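PDB 7LR8: glycosyl hydrolase from Streptomyces cattleya, which probably hydrolyses the beta-1,4 bond between mannose and N-acetylglucosamine in N-glycan core fragments, as a glycosidase of subfamily GH5_18. Local coordinates for residues R54-W59 and G98-F103; N92-Q97 and W265-G270; K254-E259 and L360-G365; T397-E402 and A407-A412. The protein carries 1 engineered substitution. One frame throughout, in Å; residues are numbered along the deposited sequence.

Interaction 1: R54-W59 and G98-F103; sequences RVFPLW and GHLSSF. With NAG (2-acetamido-2-deoxy-beta-D-glucopyranose), chain D; BMA (beta-D-mannopyranose), chain C.
Leu-100 packs against Phe-56 and Leu-58 at the mouth of the (beta/alpha)8 barrel, the TIM-barrel fold of glycoside hydrolase family 5. Its two methyls have different partners. CD2 of Leu-100 lies over one face of the Phe-56 ring, 4.3 Å from the centroid and 23° off the normal. This is a CH-pi contact, shifted toward the ring rim, nearest CD1 of Phe-56. CD1 of Leu-100 meets CD2 of Leu-58 at 3.6 Å. The Leu-58 side chain sets out to one side and reaches Leu-100 through its extended end (chi2 -175°). At the far end of the Phe-56 ring, CZ stands over the centre of the Arg-54 guanidinium. Arg-54 is in turn paired with Asp-94 and Glu-268. Further along, CB of Trp-59 approaches N of Gly-98, which follows a cis peptide bond.

Leu-100 to Phe-103 form a type I' turn, closed by backbone bonds in both directions. The turn and the residue before it carry the sugar contacts. NE2 of His-99 is hydrogen-bonded to O3 of NAG at 2.8 Å, with O3 at the ring edge. Trp-113 of the second subunit also meets this ring. The N-H of Ser-101 points at O3 of BMA, 2.7 Å from N at 162°.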
loop_
_atom_site.group_PDB
_atom_site.type_symbol
_atom_site.label_atom_id
_atom_site.label_comp_id
_atom_site.label_asym_id
_atom_site.label_seq_id
_atom_site.Cartn_x
_atom_site.Cartn_y
_atom_site.Cartn_z
ATOM N N ARG B 54 -0.951 22.445 8.189
ATOM C CA ARG B 54 -0.026 21.335 8.002
ATOM C C ARG B 54 -0.720 20.338 7.090
ATOM O O ARG B 54 -1.867 19.968 7.358
ATOM C CB ARG B 54 0.326 20.704 9.355
ATOM C CG ARG B 54 1.002 19.334 9.304
ATOM C CD ARG B 54 1.822 19.133 10.586
ATOM N NE ARG B 54 2.444 17.810 10.678
ATOM C CZ ARG B 54 2.037 16.822 11.481
ATOM N NH1 ARG B 54 0.996 16.987 12.298
ATOM N NH2 ARG B 54 2.699 15.676 11.496
ATOM N N VAL B 55 -0.061 19.957 5.982
ATOM C CA VAL B 55 -0.715 19.183 4.932
ATOM C C VAL B 55 0.058 17.898 4.629
ATOM O O VAL B 55 1.269 17.794 4.841
ATOM C CB VAL B 55 -0.916 20.002 3.638
ATOM C CG1 VAL B 55 -1.635 21.316 3.947
ATOM C CG2 VAL B 55 0.401 20.273 2.954
ATOM N N PHE B 56 -0.666 16.922 4.091
ATOM C CA PHE B 56 -0.188 15.540 4.028
ATOM C C PHE B 56 -0.317 14.901 2.654
ATOM O O PHE B 56 -1.401 14.402 2.295
ATOM C CB PHE B 56 -0.927 14.694 5.056
ATOM C CG PHE B 56 -0.778 15.197 6.454
ATOM C CD1 PHE B 56 0.342 14.862 7.206
ATOM C CD2 PHE B 56 -1.762 15.996 7.024
ATOM C CE1 PHE B 56 0.477 15.322 8.503
ATOM C CE2 PHE B 56 -1.615 16.467 8.324
ATOM C CZ PHE B 56 -0.484 16.119 9.055
ATOM N N PRO B 57 0.776 14.840 1.895
ATOM C CA PRO B 57 0.857 13.891 0.780
ATOM C C PRO B 57 0.682 12.470 1.286
ATOM O O PRO B 57 0.987 12.161 2.441
ATOM C CB PRO B 57 2.277 14.091 0.233
ATOM C CG PRO B 57 2.738 15.402 0.737
ATOM C CD PRO B 57 1.958 15.710 2.005
ATOM N N LEU B 58 0.194 11.598 0.406
ATOM C CA LEU B 58 0.245 10.154 0.626
ATOM C C LEU B 58 1.449 9.636 -0.154
ATOM O O LEU B 58 1.462 9.682 -1.388
ATOM C CB LEU B 58 -1.036 9.467 0.172
ATOM C CG LEU B 58 -2.252 9.617 1.087
ATOM C CD1 LEU B 58 -3.411 8.773 0.574
ATOM C CD2 LEU B 58 -1.905 9.236 2.518
ATOM N N TRP B 59 2.470 9.173 0.573
ATOM C CA TRP B 59 3.740 8.786 -0.047
ATOM C C TRP B 59 3.583 7.772 -1.177
ATOM O O TRP B 59 4.109 8.031 -2.274
ATOM C CB TRP B 59 4.678 8.294 1.064
ATOM C CG TRP B 59 6.066 7.871 0.604
ATOM C CD1 TRP B 59 6.769 8.348 -0.483
ATOM C CD2 TRP B 59 6.923 6.920 1.249
ATOM N NE1 TRP B 59 7.999 7.722 -0.555
ATOM C CE2 TRP B 59 8.111 6.834 0.485
ATOM C CE3 TRP B 59 6.788 6.104 2.378
ATOM C CZ2 TRP B 59 9.164 5.993 0.836
ATOM C CZ3 TRP B 59 7.839 5.272 2.729
ATOM C CH2 TRP B 59 9.007 5.213 1.952
ATOM N N GLY B 98 3.317 6.856 4.754
ATOM C CA GLY B 98 3.703 6.663 6.137
ATOM C C GLY B 98 2.448 6.451 6.956
ATOM O O GLY B 98 1.451 5.919 6.458
ATOM N N HIS B 99 2.449 6.908 8.200
ATOM C CA HIS B 99 1.333 6.661 9.104
ATOM C C HIS B 99 0.352 7.831 9.144
ATOM O O HIS B 99 0.761 8.984 9.303
ATOM C CB HIS B 99 1.824 6.387 10.519
ATOM C CG HIS B 99 0.723 5.943 11.426
ATOM N ND1 HIS B 99 0.264 4.645 11.432
ATOM C CD2 HIS B 99 -0.070 6.630 12.287
ATOM C CE1 HIS B 99 -0.730 4.538 12.297
ATOM N NE2 HIS B 99 -0.955 5.729 12.826
ATOM N N LEU B 100 -0.937 7.522 9.042
ATOM C CA LEU B 100 -1.986 8.516 9.254
ATOM C C LEU B 100 -3.198 7.855 9.891
ATOM O O LEU B 100 -3.829 6.995 9.265
ATOM C CB LEU B 100 -2.386 9.185 7.933
ATOM C CG LEU B 100 -1.440 10.236 7.341
ATOM C CD1 LEU B 100 -1.842 10.564 5.905
ATOM C CD2 LEU B 100 -1.429 11.494 8.208
ATOM N N SER B 101 -3.530 8.273 11.119
ATOM C CA SER B 101 -4.822 7.975 11.751
ATOM C C SER B 101 -5.129 6.477 11.782
ATOM O O SER B 101 -6.250 6.052 11.495
ATOM C CB SER B 101 -5.951 8.733 11.049
ATOM O OG SER B 101 -5.634 10.106 10.896
ATOM N N SER B 102 -4.117 5.680 12.155
ATOM C CA SER B 102 -4.116 4.227 12.394
ATOM C C SER B 102 -3.758 3.420 11.152
ATOM O O SER B 102 -3.527 2.216 11.271
ATOM C CB SER B 102 -5.440 3.687 12.968
ATOM O OG SER B 102 -6.412 3.526 11.942
ATOM N N PHE B 103 -3.703 4.039 9.977
ATOM C CA PHE B 103 -3.334 3.375 8.728
ATOM C C PHE B 103 -1.881 3.646 8.347
ATOM O O PHE B 103 -1.410 4.791 8.397
ATOM C CB PHE B 103 -4.233 3.843 7.580
ATOM C CG PHE B 103 -5.684 3.551 7.794
ATOM C CD1 PHE B 103 -6.201 2.298 7.494
ATOM C CD2 PHE B 103 -6.539 4.531 8.322
ATOM C CE1 PHE B 103 -7.549 2.024 7.706
ATOM C CE2 PHE B 103 -7.876 4.266 8.517
ATOM C CZ PHE B 103 -8.383 3.003 8.215
HETATM C C1 NAG D . -0.860 6.550 18.025
HETATM C C2 NAG D . -1.711 6.388 16.765
HETATM C C3 NAG D . -1.400 7.507 15.761
HETATM C C4 NAG D . -1.485 8.883 16.420
HETATM C C5 NAG D . -0.587 8.880 17.659
HETATM C C6 NAG D . -0.586 10.162 18.454
HETATM C C7 NAG D . -2.454 4.241 15.809
HETATM C C8 NAG D . -2.008 2.929 15.225
HETATM N N2 NAG D . -1.477 5.082 16.170
HETATM O O1 NAG D . -1.257 5.603 18.960
HETATM O O3 NAG D . -2.291 7.431 14.657
HETATM O O4 NAG D . -1.072 9.860 15.465
HETATM O O5 NAG D . -1.033 7.855 18.556
HETATM O O6 NAG D . 0.392 10.116 19.485
HETATM O O7 NAG D . -3.643 4.527 15.940
HETATM C C1 BMA C . -1.633 11.203 15.563
HETATM C C2 BMA C . -1.803 11.799 14.128
HETATM C C3 BMA C . -2.781 10.936 13.356
HETATM C C4 BMA C . -4.067 10.629 14.239
HETATM C C5 BMA C . -4.070 11.472 15.546
HETATM C C6 BMA C . -5.220 11.143 16.472
HETATM O O2 BMA C . -0.570 11.848 13.427
HETATM O O3 BMA C . -2.129 9.741 12.858
HETATM O O4 BMA C . -5.201 10.938 13.478
HETATM O O5 BMA C . -2.876 11.198 16.302
HETATM O O6 BMA C . -5.088 9.750 16.846
#

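Interaction 2: N92-Q97 and W265-G270; sequences NVDGLQ and WLQEVG. With BMA (beta-D-mannopyranose), chain C.
Trp-265 brings the benzo edge of its indole against Asn-92, with CH2 of Trp-265 3.6 Å from CB of Asn-92. CB lies near the ring plane, and the Asn-92 amide stands at 88° to it. One indole face is covered from within its own strand. CG of Gln-267 sits 3.7 Å above the plane, over the centre. Beyond CG the Gln-267 chain runs extended (chi2 -173°) toward the other strand. Its end comes close to the Asn-92 side chain, the two crossing at about a right angle. The Gln-267 amide is held at both ends, NE2 by Thr-149 and OE1 by His-224, which should fix its rotation.

Strands 90-94 and 264-269 belong to the same parallel eight-stranded barrel but are four places apart in it. Their short segments pass 11.9 Å apart at 60°, so the contact is made by side chains meeting inside the barrel. Asp-94 adds a looser approach to Gln-267 and directs OD1 to a salt bridge with Arg-54. Past Asp-94, NE2 of Gln-97 turns back to O of Asp-94 from above the carbonyl plane, at 3.0 Å.

At the sugar end, Glu-268 reaches BMA. Its OE2 forms a salt bridge with Arg-54 and lies 3.0 Å from O2 of BMA. Its OE1 is hydrogen-bonded to NE1 of Trp-226 and lies 3.3 Å from C1 of BMA.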
loop_
_atom_site.group_PDB
_atom_site.type_symbol
_atom_site.label_atom_id
_atom_site.label_comp_id
_atom_site.label_asym_id
_atom_site.label_seq_id
_atom_site.Cartn_x
_atom_site.Cartn_y
_atom_site.Cartn_z
ATOM N N ASN B 92 3.089 24.029 5.963
ATOM C CA ASN B 92 4.107 23.033 6.267
ATOM C C ASN B 92 3.702 21.720 5.607
ATOM O O ASN B 92 2.552 21.297 5.731
ATOM C CB ASN B 92 4.262 22.841 7.779
ATOM C CG ASN B 92 4.893 21.504 8.135
ATOM O OD1 ASN B 92 4.226 20.464 8.127
ATOM N ND2 ASN B 92 6.187 21.521 8.430
ATOM N N VAL B 93 4.638 21.082 4.906
ATOM C CA VAL B 93 4.352 19.827 4.213
ATOM C C VAL B 93 5.047 18.692 4.952
ATOM O O VAL B 93 6.276 18.698 5.090
ATOM C CB VAL B 93 4.811 19.870 2.745
ATOM C CG1 VAL B 93 4.533 18.518 2.078
ATOM C CG2 VAL B 93 4.112 20.994 1.987
ATOM N N ASP B 94 4.273 17.696 5.385
ATOM C CA ASP B 94 4.838 16.445 5.886
ATOM C C ASP B 94 5.104 15.509 4.713
ATOM O O ASP B 94 4.213 15.262 3.898
ATOM C CB ASP B 94 3.882 15.767 6.870
ATOM C CG ASP B 94 3.977 16.333 8.271
ATOM O OD1 ASP B 94 3.833 17.561 8.441
ATOM O OD2 ASP B 94 4.169 15.543 9.221
ATOM N N GLY B 95 6.311 14.961 4.645
ATOM C CA GLY B 95 6.627 14.139 3.494
ATOM C C GLY B 95 6.224 12.677 3.563
ATOM O O GLY B 95 5.413 12.207 2.759
ATOM N N LEU B 96 6.785 11.934 4.517
ATOM C CA LEU B 96 6.705 10.470 4.495
ATOM C C LEU B 96 5.520 9.957 5.320
ATOM O O LEU B 96 5.660 9.558 6.477
ATOM C CB LEU B 96 8.018 9.886 4.997
ATOM C CG LEU B 96 9.215 10.183 4.075
ATOM C CD1 LEU B 96 10.512 9.780 4.747
ATOM C CD2 LEU B 96 9.056 9.439 2.755
ATOM N N GLN B 97 4.329 9.943 4.691
ATOM C CA GLN B 97 3.149 9.236 5.209
ATOM C C GLN B 97 2.918 8.037 4.297
ATOM O O GLN B 97 2.328 8.174 3.224
ATOM C CB GLN B 97 1.900 10.116 5.248
ATOM C CG GLN B 97 1.927 11.204 6.301
ATOM C CD GLN B 97 2.880 12.313 5.891
ATOM O OE1 GLN B 97 3.843 12.603 6.591
ATOM N NE2 GLN B 97 2.629 12.908 4.730
ATOM N N TRP B 265 7.206 23.612 18.726
ATOM C CA TRP B 265 5.983 23.672 17.929
ATOM C C TRP B 265 5.020 22.598 18.427
ATOM O O TRP B 265 5.280 21.403 18.272
ATOM C CB TRP B 265 6.317 23.489 16.446
ATOM C CG TRP B 265 5.151 23.618 15.492
ATOM C CD1 TRP B 265 3.836 23.855 15.807
ATOM C CD2 TRP B 265 5.208 23.517 14.068
ATOM N NE1 TRP B 265 3.078 23.908 14.658
ATOM C CE2 TRP B 265 3.899 23.692 13.581
ATOM C CE3 TRP B 265 6.248 23.277 13.149
ATOM C CZ2 TRP B 265 3.602 23.663 12.218
ATOM C CZ3 TRP B 265 5.949 23.250 11.806
ATOM C CH2 TRP B 265 4.640 23.426 11.349
ATOM N N LEU B 266 3.914 23.014 19.047
ATOM C CA LEU B 266 2.841 22.068 19.354
ATOM C C LEU B 266 2.111 21.788 18.050
ATOM O O LEU B 266 1.134 22.449 17.694
ATOM C CB LEU B 266 1.910 22.635 20.422
ATOM C CG LEU B 266 0.750 21.723 20.781
ATOM C CD1 LEU B 266 1.249 20.427 21.417
ATOM C CD2 LEU B 266 -0.189 22.476 21.743
ATOM N N GLN B 267 2.629 20.816 17.298
ATOM C CA GLN B 267 2.215 20.582 15.928
ATOM C C GLN B 267 0.983 19.702 15.815
ATOM O O GLN B 267 0.365 19.663 14.743
ATOM C CB GLN B 267 3.383 19.954 15.151
ATOM C CG GLN B 267 3.261 20.046 13.659
ATOM C CD GLN B 267 4.359 19.273 12.970
ATOM O OE1 GLN B 267 4.621 18.120 13.321
ATOM N NE2 GLN B 267 5.014 19.897 11.996
ATOM N N GLU B 268 0.618 19.004 16.889
ATOM C CA GLU B 268 -0.676 18.340 16.995
ATOM C C GLU B 268 -1.196 18.479 18.409
ATOM O O GLU B 268 -0.458 18.265 19.373
ATOM C CB GLU B 268 -0.621 16.845 16.674
ATOM C CG GLU B 268 -0.301 16.549 15.236
ATOM C CD GLU B 268 -0.135 15.063 14.984
ATOM O OE1 GLU B 268 -0.484 14.262 15.886
ATOM O OE2 GLU B 268 0.346 14.714 13.892
ATOM N N VAL B 269 -2.476 18.819 18.516
ATOM C CA VAL B 269 -3.210 18.745 19.775
ATOM C C VAL B 269 -4.669 18.589 19.383
ATOM O O VAL B 269 -5.147 19.274 18.470
ATOM C CB VAL B 269 -2.982 19.977 20.674
ATOM C CG1 VAL B 269 -3.245 21.292 19.913
ATOM C CG2 VAL B 269 -3.883 19.881 21.933
ATOM N N GLY B 270 -5.380 17.666 20.027
ATOM C CA GLY B 270 -6.767 17.436 19.682
ATOM C C GLY B 270 -7.549 16.932 20.873
ATOM O O GLY B 270 -6.998 16.676 21.946
HETATM C C1 BMA C . -1.633 11.203 15.563
HETATM C C2 BMA C . -1.803 11.799 14.128
HETATM C C3 BMA C . -2.781 10.936 13.356
HETATM C C4 BMA C . -4.067 10.629 14.239
HETATM C C5 BMA C . -4.070 11.472 15.546
HETATM C C6 BMA C . -5.220 11.143 16.472
HETATM O O2 BMA C . -0.570 11.848 13.427
HETATM O O3 BMA C . -2.129 9.741 12.858
HETATM O O4 BMA C . -5.201 10.938 13.478
HETATM O O5 BMA C . -2.876 11.198 16.302
HETATM O O6 BMA C . -5.088 9.750 16.846
#

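Interaction 3: K254-E259 and L360-G365; sequences KAWARE and LVVDVG
Trp-256 reaches Val-362 and Val-364 with the benzo half of its indole. CB leaves the backbone to one side of 360-365 rather than straight at it. CG then lies beside the backbone N (chi1 -76°), and the ring is turned across the CB-CG bond (chi2 -91°), which brings the six-membered ring forward. CH2 comes to CG1 of Val-362 at 3.9 Å, and the two side chains cross at about a right angle. The next ring atom, CZ2, meets both methyls of Val-364. CG2 of Val-364 is 3.8 Å from CZ2 and CG1 is 3.9 Å from it. Both methyls come at the ring edge, near its plane. The contact is therefore wholly apolar. No hydrogen bond links the two segments.

Other parts of the chain complete the setting of the ring. Pro-211 and Ala-215 of helix 211-216 touch it, as does Leu-400 of the neighbouring strand. The backbone O of Trp-256 is bound by Arg-216.

After Val-362 the strand ends in an Asx turn. OD1 of Asp-363 accepts from N of Gly-365 at 3.1 Å, while the Asp-363 side chain sets out away from 254-259. The packing joins the loop after barrel helix 240-253 to strand 358-362, the central strand of a small three-stranded parallel alpha/beta unit appended to the TIM barrel.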
loop_
_atom_site.group_PDB
_atom_site.type_symbol
_atom_site.label_atom_id
_atom_site.label_comp_id
_atom_site.label_asym_id
_atom_site.label_seq_id
_atom_site.Cartn_x
_atom_site.Cartn_y
_atom_site.Cartn_z
ATOM N N LYS B 254 12.057 21.195 26.016
ATOM C CA LYS B 254 13.104 22.189 26.188
ATOM C C LYS B 254 14.324 21.647 26.925
ATOM O O LYS B 254 15.422 22.189 26.748
ATOM C CB LYS B 254 12.545 23.403 26.933
ATOM C CG LYS B 254 11.521 24.191 26.120
ATOM C CD LYS B 254 10.934 25.350 26.900
ATOM C CE LYS B 254 9.963 26.131 26.022
ATOM N NZ LYS B 254 9.313 27.224 26.770
ATOM N N ALA B 255 14.169 20.607 27.753
ATOM C CA ALA B 255 15.305 20.150 28.550
ATOM C C ALA B 255 16.476 19.712 27.680
ATOM O O ALA B 255 17.633 19.854 28.091
ATOM C CB ALA B 255 14.887 19.009 29.477
ATOM N N TRP B 256 16.200 19.189 26.486
ATOM C CA TRP B 256 17.219 18.606 25.621
ATOM C C TRP B 256 17.752 19.571 24.571
ATOM O O TRP B 256 18.651 19.199 23.810
ATOM C CB TRP B 256 16.671 17.351 24.920
ATOM C CG TRP B 256 16.584 16.149 25.813
ATOM C CD1 TRP B 256 17.540 15.193 26.003
ATOM C CD2 TRP B 256 15.474 15.779 26.642
ATOM N NE1 TRP B 256 17.096 14.250 26.901
ATOM C CE2 TRP B 256 15.832 14.595 27.316
ATOM C CE3 TRP B 256 14.215 16.344 26.891
ATOM C CZ2 TRP B 256 14.972 13.950 28.207
ATOM C CZ3 TRP B 256 13.362 15.705 27.779
ATOM C CH2 TRP B 256 13.744 14.520 28.424
ATOM N N ALA B 257 17.233 20.795 24.506
ATOM C CA ALA B 257 17.700 21.743 23.503
ATOM C C ALA B 257 19.092 22.257 23.845
ATOM O O ALA B 257 19.412 22.518 25.010
ATOM C CB ALA B 257 16.731 22.925 23.386
ATOM N N ARG B 258 19.926 22.420 22.811
ATOM C CA ARG B 258 21.202 23.096 22.992
ATOM C C ARG B 258 21.040 24.610 22.975
ATOM O O ARG B 258 21.754 25.310 23.697
ATOM C CB ARG B 258 22.199 22.650 21.912
ATOM N N GLU B 259 20.081 25.139 22.182
ATOM C CA GLU B 259 19.845 26.582 22.185
ATOM C C GLU B 259 18.816 26.939 23.252
ATOM O O GLU B 259 17.768 26.289 23.332
ATOM C CB GLU B 259 19.355 27.066 20.826
ATOM N N LEU B 360 12.085 21.794 36.923
ATOM C CA LEU B 360 12.038 20.453 37.492
ATOM C C LEU B 360 13.147 19.612 36.871
ATOM O O LEU B 360 13.325 19.623 35.649
ATOM C CB LEU B 360 10.676 19.809 37.231
ATOM C CG LEU B 360 10.511 18.323 37.550
ATOM C CD1 LEU B 360 10.491 18.116 39.058
ATOM C CD2 LEU B 360 9.241 17.775 36.911
ATOM N N VAL B 361 13.884 18.880 37.709
ATOM C CA VAL B 361 14.990 18.064 37.208
ATOM C C VAL B 361 14.449 16.831 36.498
ATOM O O VAL B 361 13.635 16.082 37.053
ATOM C CB VAL B 361 15.933 17.664 38.351
ATOM C CG1 VAL B 361 17.029 16.730 37.823
ATOM C CG2 VAL B 361 16.532 18.898 39.005
ATOM N N VAL B 362 14.924 16.594 35.277
ATOM C CA VAL B 362 14.543 15.424 34.493
ATOM C C VAL B 362 15.760 14.518 34.370
ATOM O O VAL B 362 16.760 14.888 33.743
ATOM C CB VAL B 362 14.011 15.819 33.110
ATOM C CG1 VAL B 362 13.707 14.582 32.279
ATOM C CG2 VAL B 362 12.774 16.695 33.262
ATOM N N ASP B 363 15.671 13.326 34.960
ATOM C CA ASP B 363 16.745 12.337 34.933
ATOM C C ASP B 363 16.208 11.121 34.192
ATOM O O ASP B 363 15.378 10.381 34.729
ATOM C CB ASP B 363 17.195 11.977 36.350
ATOM C CG ASP B 363 18.447 11.106 36.377
ATOM O OD1 ASP B 363 18.823 10.527 35.334
ATOM O OD2 ASP B 363 19.054 10.990 37.462
ATOM N N VAL B 364 16.659 10.936 32.954
ATOM C CA VAL B 364 16.233 9.818 32.123
ATOM C C VAL B 364 17.369 8.817 31.915
ATOM O O VAL B 364 17.329 8.021 30.977
ATOM C CB VAL B 364 15.666 10.302 30.780
ATOM C CG1 VAL B 364 14.463 11.220 31.016
ATOM C CG2 VAL B 364 16.733 11.028 29.973
ATOM N N GLY B 365 18.382 8.851 32.772
ATOM C CA GLY B 365 19.478 7.917 32.684
ATOM C C GLY B 365 20.675 8.482 31.949
ATOM O O GLY B 365 20.640 9.596 31.413
#

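Interaction 4: T397-E402 and A407-A412; sequences TTVLAE and ADHLAA
Val-399 faces helix 407-413 and makes its contact through one methyl, CG2. That methyl lies anti to the backbone N, and it fits against two neighbouring residues of the helix. CD2 of His-409 is 3.9 Å from CG2 of Val-399, and NE2 of the same ring is equally near. The methyl comes at the imidazole obliquely. CD2 of Leu-410 adds a third touch, 4.0 Å from CG2 of Val-399. The Leu-410 side chain starts out to one side, and its end swings back toward the strand. His-409 leaves the helix toward the strand, and its side chain and that of Val-399 run alongside each other, pointing opposite ways. Val-399 also touches Arg-413, further along the helix, and Ala-359 of the neighbouring strand 358-362.

The other side of the helix is loose. Ala-407, Asp-408 and Ala-411 are exposed, and all three touch a crystal neighbour. Ala-401 and Glu-402, just after the strand, are exposed as well. The helix follows strand 397-400 after a short loop and leads to strand 417-419. This is a beta-alpha-beta crossover that passes strand 358-362, which lies between the two in the parallel sheet.

No hydrogen bond joins the two segments, so van der Waals contact carries the packing between them. The imidazole is positioned from elsewhere: its ring stacks on His-403, and its NE2 is hydrogen-bonded to NH1 of Arg-413. An arginine can only donate, so NE2 is the probable acceptor, which would favour a neutral His-409 with its proton on ND1.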
loop_
_atom_site.group_PDB
_atom_site.type_symbol
_atom_site.label_atom_id
_atom_site.label_comp_id
_atom_site.label_asym_id
_atom_site.label_seq_id
_atom_site.Cartn_x
_atom_site.Cartn_y
_atom_site.Cartn_z
ATOM N N THR B 397 9.322 24.912 34.232
ATOM C CA THR B 397 9.981 24.356 33.060
ATOM C C THR B 397 10.720 23.096 33.503
ATOM O O THR B 397 10.526 22.606 34.621
ATOM C CB THR B 397 10.921 25.372 32.390
ATOM O OG1 THR B 397 11.403 24.829 31.149
ATOM C CG2 THR B 397 12.110 25.717 33.283
ATOM N N THR B 398 11.570 22.552 32.626
ATOM C CA THR B 398 12.362 21.372 32.955
ATOM C C THR B 398 13.834 21.628 32.652
ATOM O O THR B 398 14.189 22.507 31.857
ATOM C CB THR B 398 11.881 20.110 32.201
ATOM O OG1 THR B 398 12.092 20.246 30.783
ATOM C CG2 THR B 398 10.405 19.857 32.467
ATOM N N VAL B 399 14.691 20.855 33.316
ATOM C CA VAL B 399 16.135 20.925 33.105
ATOM C C VAL B 399 16.701 19.520 33.267
ATOM O O VAL B 399 16.270 18.764 34.143
ATOM C CB VAL B 399 16.802 21.932 34.071
ATOM C CG1 VAL B 399 16.662 21.485 35.522
ATOM C CG2 VAL B 399 18.281 22.134 33.708
ATOM N N LEU B 400 17.651 19.159 32.402
ATOM C CA LEU B 400 18.277 17.846 32.489
ATOM C C LEU B 400 19.157 17.735 33.729
ATOM O O LEU B 400 19.777 18.709 34.171
ATOM C CB LEU B 400 19.120 17.566 31.244
ATOM C CG LEU B 400 18.388 17.171 29.967
ATOM C CD1 LEU B 400 19.422 16.846 28.892
ATOM C CD2 LEU B 400 17.472 15.977 30.221
ATOM N N ALA B 401 19.210 16.519 34.287
ATOM C CA ALA B 401 20.066 16.253 35.441
ATOM C C ALA B 401 21.491 16.738 35.206
ATOM O O ALA B 401 22.114 17.322 36.102
ATOM C CB ALA B 401 20.060 14.755 35.759
ATOM N N GLU B 402 22.020 16.518 33.998
ATOM C CA GLU B 402 23.390 16.908 33.686
ATOM C C GLU B 402 23.582 18.420 33.699
ATOM O O GLU B 402 24.728 18.883 33.735
ATOM C CB GLU B 402 23.799 16.348 32.321
ATOM C CG GLU B 402 22.844 16.702 31.189
ATOM C CD GLU B 402 23.183 15.986 29.888
ATOM O OE1 GLU B 402 24.089 16.455 29.167
ATOM O OE2 GLU B 402 22.543 14.953 29.589
ATOM N N ALA B 407 25.573 26.641 36.043
ATOM C CA ALA B 407 25.164 28.034 36.212
ATOM C C ALA B 407 25.008 28.755 34.876
ATOM O O ALA B 407 24.119 29.607 34.734
ATOM C CB ALA B 407 26.171 28.773 37.097
ATOM N N ASP B 408 25.852 28.430 33.894
ATOM C CA ASP B 408 25.746 29.058 32.579
ATOM C C ASP B 408 24.478 28.622 31.864
ATOM O O ASP B 408 23.789 29.444 31.247
ATOM C CB ASP B 408 26.971 28.718 31.732
ATOM C CG ASP B 408 28.162 29.560 32.082
ATOM O OD1 ASP B 408 27.950 30.733 32.448
ATOM O OD2 ASP B 408 29.302 29.054 31.990
ATOM N N HIS B 409 24.169 27.321 31.914
ATOM C CA HIS B 409 22.944 26.821 31.300
ATOM C C HIS B 409 21.721 27.478 31.918
ATOM O O HIS B 409 20.798 27.887 31.205
ATOM C CB HIS B 409 22.862 25.298 31.451
ATOM C CG HIS B 409 21.620 24.692 30.866
ATOM N ND1 HIS B 409 21.534 24.296 29.548
ATOM C CD2 HIS B 409 20.417 24.411 31.422
ATOM C CE1 HIS B 409 20.333 23.794 29.318
ATOM N NE2 HIS B 409 19.634 23.855 30.437
ATOM N N LEU B 410 21.710 27.608 33.243
ATOM C CA LEU B 410 20.530 28.131 33.918
ATOM C C LEU B 410 20.375 29.629 33.681
ATOM O O LEU B 410 19.263 30.107 33.431
ATOM C CB LEU B 410 20.606 27.795 35.406
ATOM C CG LEU B 410 20.747 26.283 35.647
ATOM C CD1 LEU B 410 21.300 25.978 37.033
ATOM C CD2 LEU B 410 19.419 25.579 35.424
ATOM N N ALA B 411 21.476 30.384 33.739
ATOM C CA ALA B 411 21.396 31.823 33.490
ATOM C C ALA B 411 20.919 32.114 32.071
ATOM O O ALA B 411 20.144 33.054 31.847
ATOM C CB ALA B 411 22.752 32.481 33.746
ATOM N N ALA B 412 21.376 31.316 31.098
ATOM C CA ALA B 412 20.925 31.474 29.721
ATOM C C ALA B 412 19.426 31.246 29.570
ATOM O O ALA B 412 18.824 31.766 28.627
ATOM C CB ALA B 412 21.691 30.518 28.809
#

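Interaction 1 closes the first loop, from 54-59 to 98-103, between the end of barrel strand 52-55 and the turn that follows its neighbour, strand 90-94. Interaction 2 starts inside that loop at 92-97 and closes far downstream at 265-270, so the two cross. They touch directly, as in the Arg-54 to Asp-94 salt bridge, and both reach the mannose. Interaction 3 opens at 254-259, before interaction 2 has closed, and crosses it in turn. It ends at 360-365 and ties the barrel to the C-terminal three-stranded unit. Interaction 4 follows in series as a short local closure within that unit. Strands 358-362 and 397-400 pair there, so interactions 3 and 4 touch.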